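Local atomic coordinates of adenylyltransferase and sulfurtransferase uba4 (Chaetomium thermophilum, PDB entry 6YUB), a protein that probably adenylates a ubiquitin-like sulfur-carrier protein at its C-terminal Gly-Gly and passes sulfur to it, serving tRNA wobble-uridine thiolation and molybdenum cofactor biosynthesis. Residues 37-42 / 129-134; 151-156 / 216-221; 5-10 / 27-32. All coordinates share one frame; numbering follows the deposited sequence.

Contact 1. Residues 37-42 / 129-134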
loop_
_atom_site.group_PDB
_atom_site.type_symbol
_atom_site.label_atom_id
_atom_site.label_comp_id
_atom_site.label_asym_id
_atom_site.label_seq_id
_atom_site.Cartn_x
_atom_site.Cartn_y
_atom_site.Cartn_z
ATOM N N VAL B 37 7.489 21.837 -6.923
ATOM C CA VAL B 37 7.844 20.550 -6.337
ATOM C C VAL B 37 8.896 19.887 -7.215
ATOM O O VAL B 37 8.722 19.791 -8.434
ATOM C CB VAL B 37 6.611 19.640 -6.175
ATOM C CG1 VAL B 37 7.014 18.282 -5.625
ATOM C CG2 VAL B 37 5.585 20.304 -5.271
ATOM N N LEU B 38 9.977 19.424 -6.588
ATOM C CA LEU B 38 11.070 18.754 -7.278
ATOM C C LEU B 38 10.963 17.251 -7.065
ATOM O O LEU B 38 10.781 16.790 -5.931
ATOM C CB LEU B 38 12.422 19.266 -6.768
ATOM C CG LEU B 38 13.669 18.669 -7.413
ATOM C CD1 LEU B 38 13.747 19.061 -8.884
ATOM C CD2 LEU B 38 14.933 19.098 -6.671
ATOM N N ILE B 39 11.073 16.496 -8.150
ATOM C CA ILE B 39 11.037 15.036 -8.114
ATOM C C ILE B 39 12.397 14.542 -8.588
ATOM O O ILE B 39 12.741 14.694 -9.766
ATOM C CB ILE B 39 9.909 14.460 -8.980
ATOM C CG1 ILE B 39 8.551 14.987 -8.506
ATOM C CG2 ILE B 39 9.940 12.939 -8.944
ATOM C CD1 ILE B 39 7.377 14.557 -9.373
ATOM N N ILE B 40 13.169 13.959 -7.678
ATOM C CA ILE B 40 14.515 13.484 -7.977
ATOM C C ILE B 40 14.400 11.991 -8.262
ATOM O O ILE B 40 14.240 11.181 -7.344
ATOM C CB ILE B 40 15.489 13.774 -6.832
ATOM C CG1 ILE B 40 15.368 15.232 -6.388
ATOM C CG2 ILE B 40 16.916 13.476 -7.269
ATOM C CD1 ILE B 40 16.209 15.578 -5.175
ATOM N N GLY B 41 14.494 11.624 -9.533
ATOM C CA GLY B 41 14.323 10.247 -9.943
ATOM C C GLY B 41 13.045 10.049 -10.735
ATOM O O GLY B 41 11.956 10.369 -10.247
ATOM N N ALA B 42 13.162 9.521 -11.951
ATOM C CA ALA B 42 12.031 9.353 -12.854
ATOM C C ALA B 42 11.727 7.880 -13.115
ATOM O O ALA B 42 11.401 7.488 -14.238
ATOM C CB ALA B 42 12.285 10.077 -14.176
ATOM N N LEU B 129 11.095 15.799 -3.179
ATOM C CA LEU B 129 10.768 14.381 -3.115
ATOM C C LEU B 129 11.977 13.593 -3.597
ATOM O O LEU B 129 12.446 13.788 -4.729
ATOM C CB LEU B 129 9.537 14.058 -3.954
ATOM C CG LEU B 129 8.167 14.308 -3.309
ATOM C CD1 LEU B 129 8.005 15.774 -2.948
ATOM C CD2 LEU B 129 7.040 13.855 -4.240
ATOM N N ASP B 130 12.499 12.725 -2.738
ATOM C CA ASP B 130 13.594 11.834 -3.108
ATOM C C ASP B 130 12.998 10.543 -3.662
ATOM O O ASP B 130 12.447 9.732 -2.909
ATOM C CB ASP B 130 14.497 11.543 -1.910
ATOM C CG ASP B 130 15.281 10.250 -2.075
ATOM O OD1 ASP B 130 16.040 10.131 -3.064
ATOM O OD2 ASP B 130 15.122 9.344 -1.229
ATOM N N CYS B 131 13.085 10.365 -4.981
ATOM C CA CYS B 131 12.655 9.145 -5.648
ATOM C C CYS B 131 13.828 8.386 -6.268
ATOM O O CYS B 131 13.637 7.604 -7.208
ATOM C CB CYS B 131 11.613 9.461 -6.717
ATOM S SG CYS B 131 10.169 10.409 -6.135
ATOM N N THR B 132 15.045 8.602 -5.749
ATOM C CA THR B 132 16.234 8.014 -6.353
ATOM C C THR B 132 16.333 6.517 -6.091
ATOM O O THR B 132 16.847 5.776 -6.938
ATOM C CB THR B 132 17.494 8.705 -5.814
ATOM O OG1 THR B 132 17.611 8.459 -4.400
ATOM C CG2 THR B 132 17.434 10.206 -6.059
ATOM N N ASP B 133 15.863 6.056 -4.933
ATOM C CA ASP B 133 16.006 4.655 -4.534
ATOM C C ASP B 133 17.478 4.273 -4.390
ATOM O O ASP B 133 17.855 3.110 -4.569
ATOM C CB ASP B 133 15.307 3.723 -5.528
ATOM C CG ASP B 133 14.439 2.685 -4.844
ATOM O OD1 ASP B 133 14.781 2.267 -3.718
ATOM O OD2 ASP B 133 13.409 2.288 -5.432
ATOM N N ASN B 134 18.317 5.252 -4.067
ATOM C CA ASN B 134 19.752 5.046 -3.877
ATOM C C ASN B 134 20.124 5.452 -2.457
ATOM O O ASN B 134 19.984 6.634 -2.100
ATOM C CB ASN B 134 20.555 5.862 -4.901
ATOM C CG ASN B 134 22.059 5.628 -4.793
ATOM O OD1 ASN B 134 22.592 5.391 -3.708
ATOM N ND2 ASN B 134 22.744 5.697 -5.924
#

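Contact 2. Residues 151-156 / 216-221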
loop_
_atom_site.group_PDB
_atom_site.type_symbol
_atom_site.label_atom_id
_atom_site.label_comp_id
_atom_site.label_asym_id
_atom_site.label_seq_id
_atom_site.Cartn_x
_atom_site.Cartn_y
_atom_site.Cartn_z
ATOM N N PRO B 151 11.661 21.038 3.170
ATOM C CA PRO B 151 11.001 19.799 3.598
ATOM C C PRO B 151 11.235 18.693 2.582
ATOM O O PRO B 151 11.192 18.917 1.366
ATOM C CB PRO B 151 9.520 20.192 3.674
ATOM C CG PRO B 151 9.375 21.254 2.633
ATOM C CD PRO B 151 10.699 22.012 2.610
ATOM N N LEU B 152 11.473 17.489 3.090
ATOM C CA LEU B 152 11.854 16.352 2.265
ATOM C C LEU B 152 10.871 15.208 2.453
ATOM O O LEU B 152 10.599 14.791 3.585
ATOM C CB LEU B 152 13.275 15.886 2.612
ATOM C CG LEU B 152 13.749 14.562 2.018
ATOM C CD1 LEU B 152 13.768 14.624 0.496
ATOM C CD2 LEU B 152 15.130 14.206 2.557
ATOM N N VAL B 153 10.337 14.705 1.344
ATOM C CA VAL B 153 9.533 13.487 1.337
ATOM C C VAL B 153 10.374 12.412 0.660
ATOM O O VAL B 153 10.609 12.464 -0.553
ATOM C CB VAL B 153 8.193 13.687 0.622
ATOM C CG1 VAL B 153 7.320 12.448 0.762
ATOM C CG2 VAL B 153 7.476 14.920 1.169
ATOM N N SER B 154 10.839 11.441 1.438
ATOM C CA SER B 154 11.758 10.420 0.953
ATOM C C SER B 154 11.118 9.041 1.039
ATOM O O SER B 154 10.485 8.698 2.043
ATOM C CB SER B 154 13.067 10.447 1.761
ATOM O OG SER B 154 13.814 9.260 1.559
ATOM N N ALA B 155 11.289 8.257 -0.023
ATOM C CA ALA B 155 10.791 6.890 -0.093
ATOM C C ALA B 155 11.891 5.992 -0.642
ATOM O O ALA B 155 12.867 6.463 -1.228
ATOM C CB ALA B 155 9.536 6.789 -0.970
ATOM N N ALA B 156 11.721 4.686 -0.457
ATOM C CA ALA B 156 12.766 3.750 -0.840
ATOM C C ALA B 156 12.202 2.347 -0.975
ATOM O O ALA B 156 11.124 2.035 -0.467
ATOM C CB ALA B 156 13.915 3.755 0.182
ATOM N N VAL B 216 2.786 6.932 -4.978
ATOM C CA VAL B 216 1.498 7.591 -4.785
ATOM C C VAL B 216 1.437 8.229 -3.406
ATOM O O VAL B 216 1.001 9.376 -3.253
ATOM C CB VAL B 216 0.347 6.589 -5.002
ATOM C CG1 VAL B 216 -0.981 7.199 -4.569
ATOM C CG2 VAL B 216 0.288 6.158 -6.460
ATOM N N ALA B 217 1.892 7.506 -2.378
ATOM C CA ALA B 217 1.922 8.063 -1.031
ATOM C C ALA B 217 2.780 9.323 -0.967
ATOM O O ALA B 217 2.429 10.285 -0.275
ATOM C CB ALA B 217 2.442 7.013 -0.048
ATOM N N GLN B 218 3.902 9.342 -1.697
ATOM C CA GLN B 218 4.745 10.531 -1.721
ATOM C C GLN B 218 3.989 11.739 -2.255
ATOM O O GLN B 218 4.108 12.846 -1.710
ATOM C CB GLN B 218 5.980 10.282 -2.582
ATOM C CG GLN B 218 7.156 9.701 -1.867
ATOM C CD GLN B 218 8.349 9.539 -2.791
ATOM O OE1 GLN B 218 8.337 8.703 -3.692
ATOM N NE2 GLN B 218 9.379 10.347 -2.576
ATOM N N ALA B 219 3.228 11.556 -3.340
ATOM C CA ALA B 219 2.438 12.654 -3.880
ATOM C C ALA B 219 1.388 13.110 -2.877
ATOM O O ALA B 219 1.193 14.313 -2.672
ATOM C CB ALA B 219 1.784 12.234 -5.199
ATOM N N GLY B 220 0.713 12.162 -2.229
ATOM C CA GLY B 220 -0.278 12.530 -1.231
ATOM C C GLY B 220 0.297 13.394 -0.124
ATOM O O GLY B 220 -0.377 14.291 0.392
ATOM N N GLU B 221 1.558 13.143 0.249
ATOM C CA GLU B 221 2.177 13.929 1.309
ATOM C C GLU B 221 2.551 15.319 0.816
ATOM O O GLU B 221 2.305 16.315 1.511
ATOM C CB GLU B 221 3.400 13.201 1.859
ATOM C CG GLU B 221 3.058 11.942 2.625
ATOM C CD GLU B 221 2.024 12.196 3.711
ATOM O OE1 GLU B 221 2.309 12.976 4.644
ATOM O OE2 GLU B 221 0.916 11.618 3.617
#

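Contact 3. Residues 5-10 / 27-32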
loop_
_atom_site.group_PDB
_atom_site.type_symbol
_atom_site.label_atom_id
_atom_site.label_comp_id
_atom_site.label_asym_id
_atom_site.label_seq_id
_atom_site.Cartn_x
_atom_site.Cartn_y
_atom_site.Cartn_z
ATOM N N LYS B 5 -3.635 34.510 -8.076
ATOM C CA LYS B 5 -4.699 34.812 -7.132
ATOM C C LYS B 5 -6.071 34.449 -7.681
ATOM O O LYS B 5 -7.076 34.661 -6.991
ATOM C CB LYS B 5 -4.673 36.301 -6.756
ATOM C CG LYS B 5 -3.309 36.817 -6.311
ATOM C CD LYS B 5 -3.195 36.901 -4.794
ATOM C CE LYS B 5 -1.822 37.409 -4.365
ATOM N NZ LYS B 5 -0.911 36.306 -3.946
ATOM N N SER B 6 -6.142 33.913 -8.900
ATOM C CA SER B 6 -7.405 33.583 -9.541
ATOM C C SER B 6 -7.267 32.266 -10.289
ATOM O O SER B 6 -6.164 31.837 -10.637
ATOM C CB SER B 6 -7.854 34.678 -10.519
ATOM O OG SER B 6 -8.321 35.822 -9.831
ATOM N N LEU B 7 -8.407 31.629 -10.535
ATOM C CA LEU B 7 -8.475 30.421 -11.346
ATOM C C LEU B 7 -9.149 30.753 -12.672
ATOM O O LEU B 7 -10.193 31.413 -12.693
ATOM C CB LEU B 7 -9.249 29.312 -10.634
ATOM C CG LEU B 7 -8.677 28.738 -9.336
ATOM C CD1 LEU B 7 -9.356 27.406 -9.028
ATOM C CD2 LEU B 7 -7.178 28.570 -9.416
ATOM N N SER B 8 -8.584 30.237 -13.726
ATOM C CA SER B 8 -9.192 30.462 -15.040
ATOM C C SER B 8 -10.410 29.544 -15.201
ATOM O O SER B 8 -10.573 28.611 -14.459
ATOM C CB SER B 8 -8.257 30.228 -16.225
ATOM O OG SER B 8 -7.983 28.879 -16.351
ATOM N N LYS B 9 -11.257 29.809 -16.176
ATOM C CA LYS B 9 -12.377 28.953 -16.430
ATOM C C LYS B 9 -11.964 27.510 -16.676
ATOM O O LYS B 9 -12.654 26.673 -16.223
ATOM C CB LYS B 9 -13.198 29.445 -17.610
ATOM C CG LYS B 9 -14.638 29.768 -17.274
ATOM C CD LYS B 9 -14.724 30.761 -16.135
ATOM C CE LYS B 9 -16.135 31.231 -15.857
ATOM N NZ LYS B 9 -16.605 32.192 -16.879
ATOM N N GLU B 10 -10.882 27.214 -17.413
ATOM C CA GLU B 10 -10.446 25.806 -17.688
ATOM C C GLU B 10 -10.017 25.124 -16.373
ATOM O O GLU B 10 -10.231 23.966 -16.151
ATOM C CB GLU B 10 -9.316 25.582 -18.797
ATOM C CG GLU B 10 -8.031 24.774 -18.437
ATOM C CD GLU B 10 -7.680 23.485 -19.320
ATOM O OE1 GLU B 10 -6.886 23.554 -20.264
ATOM O OE2 GLU B 10 -8.150 22.353 -19.091
ATOM N N GLU B 27 -8.551 28.216 -2.023
ATOM C CA GLU B 27 -7.258 28.498 -1.410
ATOM C C GLU B 27 -6.325 27.302 -1.535
ATOM O O GLU B 27 -5.135 27.458 -1.840
ATOM C CB GLU B 27 -7.449 28.885 0.054
ATOM N N GLY B 28 -6.850 26.096 -1.311
ATOM C CA GLY B 28 -6.023 24.910 -1.438
ATOM C C GLY B 28 -5.510 24.717 -2.851
ATOM O O GLY B 28 -4.353 24.345 -3.057
ATOM N N GLN B 29 -6.362 24.983 -3.847
ATOM C CA GLN B 29 -5.960 24.789 -5.233
ATOM C C GLN B 29 -4.905 25.803 -5.652
ATOM O O GLN B 29 -3.934 25.452 -6.332
ATOM C CB GLN B 29 -7.183 24.883 -6.148
ATOM C CG GLN B 29 -6.894 24.476 -7.578
ATOM C CD GLN B 29 -6.437 23.035 -7.679
ATOM O OE1 GLN B 29 -7.062 22.136 -7.122
ATOM N NE2 GLN B 29 -5.331 22.811 -8.381
ATOM N N LEU B 30 -5.081 27.072 -5.275
ATOM C CA LEU B 30 -4.081 28.080 -5.603
ATOM C C LEU B 30 -2.733 27.756 -4.974
ATOM O O LEU B 30 -1.688 28.058 -5.561
ATOM C CB LEU B 30 -4.550 29.461 -5.148
ATOM C CG LEU B 30 -5.694 30.084 -5.947
ATOM C CD1 LEU B 30 -6.211 31.334 -5.250
ATOM C CD2 LEU B 30 -5.247 30.407 -7.369
ATOM N N ARG B 31 -2.736 27.145 -3.786
ATOM C CA ARG B 31 -1.482 26.777 -3.138
ATOM C C ARG B 31 -0.751 25.700 -3.927
ATOM O O ARG B 31 0.487 25.693 -3.987
ATOM C CB ARG B 31 -1.741 26.316 -1.708
ATOM C CG ARG B 31 -1.947 27.467 -0.743
ATOM C CD ARG B 31 -2.463 26.997 0.605
ATOM N NE ARG B 31 -2.805 28.126 1.464
ATOM C CZ ARG B 31 -3.285 28.017 2.701
ATOM N NH1 ARG B 31 -3.485 26.820 3.234
ATOM N NH2 ARG B 31 -3.565 29.107 3.399
ATOM N N LEU B 32 -1.491 24.763 -4.527
ATOM C CA LEU B 32 -0.855 23.802 -5.422
ATOM C C LEU B 32 -0.304 24.499 -6.664
ATOM O O LEU B 32 0.847 24.279 -7.059
ATOM C CB LEU B 32 -1.849 22.712 -5.817
ATOM C CG LEU B 32 -2.368 21.820 -4.697
ATOM C CD1 LEU B 32 -3.451 20.885 -5.230
ATOM C CD2 LEU B 32 -1.229 21.032 -4.053
#

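Contact 1. Residues 37-42 / 129-134
The flat peptide groups Ile39-Ile40 and Leu129-Asp130 meet through a hydrogen bond from Ile40 N to Leu129 O (3.0 Å). Ile39 and Leu129 lie on one face, covered by helices 46-56 and 208-228. Ile40 and Asp130 lie on the other, under helix 135-148. Leu129 N in turn donates to Leu38 O at 2.9 Å. These are neighbouring parallel strands, 36-40 and 127-130, in the Rossmann-like sheet of the adenylyltransferase domain (HesA/MoeB/ThiF family), the N-terminal part of a longer protein. Strand 60-64 continues the sheet past Val37 and Ile39.

The strand pairing then ends, but the chains stay close as far as Gly41 and Thr132. Cys131 N still reaches Ile40 O at 2.8 Å, though the bond is bent (133°). Gly41 belongs to a GxGxxG pattern, as in Rossmann-type nucleotide sites. At its backbone angles a beta carbon would press on the carbonyl O of the residue before.

Ile39 CG2 is anti to its backbone N (chi1 -59°), which puts it beside Cys131 SG at 3.8 Å. Val37 CG1 meets Leu129 CD1 at the start of the contact. On the other face Ile40 and Thr132 lie side by side, with their CG2 methyls 3.5 Å apart.

The Asp130 carboxylate shapes the turn into Asp133 and Asn134, which are predicted to bind ATP. Its OD1 is gripped twice. Thr132 OG1 donates to the syn lone pair at 2.7 Å, and Thr132 N completes an Asx turn from above the carboxylate plane at 3.2 Å.

Contact 2. Residues 151-156 / 216-221
Val153 and Ala155 turn their CB atoms to helix 216-221, which runs antiparallel to strand 152-156 (171°) with the two axes 8.9 Å apart. Gln218 carries most of the contact. Its side chain runs alongside that of Val153 with the opposite heading. Val153 CG1 rests on Gln218 CG at 3.8 Å and approaches Glu221 CB at 4.1 Å. Beyond CG the chain is extended (chi2 -178°), and this lays the amide over Ala155. Ala155 CB touches Gln218 CD at 3.5 Å.

Gln218 NE2 faces Val153 O and donates to it at 3.2 Å. The acceptor lies in the amide plane, but NE2 sits well above the carbonyl plane of Val153. The stronger partner of NE2 is Asp130 O, so one buried amide joins the helix to two neighbouring strands.

Glu221 leads its carboxylate away to a salt bridge with Lys224. Ser154 OG binds Asp130 OD2 on the other face of the sheet. Gly220 O is hydrogen-bonded to an aromatic side chain of another chain, which also packs on Val216 and Ala217.

Strand 152-158 sits between strands 127-130 and 161-167. Helix 208-228 covers the Val153 face beside helix 46-56, and helix 135-148 covers the Leu152 and Ser154 face.

Contact 3. Residues 5-10 / 27-32
Leu30 points its CB at the chain of residues 5-7. Its CG lies anti to its own carbonyl carbon (chi1 -71°) and comes within 4.1 Å of Leu7 CD2. There the side chain forks. Leu30 CD1 rests against the backbone of Lys5, 3.9 Å from Lys5 O. Leu30 CD2 meets both Leu7 and Ser6. It is 3.4 Å from Leu7 CD2, tighter than usual for two methyl groups. It is also 3.7 Å from Ser6 O.

Leu7 crosses Leu30 obliquely and divides its own tip. While CD2 meets Leu30, Leu7 CD1 reaches Gln29 CG at 4.1 Å. The side chains of Leu7 and Gln29 cross at about a right angle. The Gln29 amide is tied down away from residues 5-10. Its OE1 accepts from Gln18 NE2, and its NE2 donates to Ala56 O.

No hydrogen bond joins the two segments. The contact between side chains is apolar, with the Leu30 methyls also against the two carbonyls, and it lies at the surface. Leu7 also packs on Ile12 and Met19 of helix 9-19, so it bridges that helix and helix 25-33.

Straight after Leu7 the chain enters helix 9-19. Ser8 is the N-cap: its OG caps a backbone N in the first turn, and Ser8 N donates to Glu11 OE1. This reciprocal pairing is a capping box, the classic start of a helix.

Contacts 1 and 2 form one continuous core, with centres about 9 Å apart. Strands 127-130 and 152-158 are neighbours, joined by a probable hydrogen bond from Asp130 N to Val153 O (2.9 Å). Cys131 SG also packs on Gln218 OE1 at 3.5 Å. Contact 1 lies at the predicted ATP site, with Gly41 next to Asp65. The side chain of Ala155 in contact 2 is about 7 Å from that of Asp133. The zinc ion, held by four cysteines, is about 13 Å from the Ser154 side chain. Contact 3 lies apart near the N terminus, its centre about 26 Å from that of contact 1 and about 23 Å from that of contact 2, but helix 25-33 leads into strand 36-40.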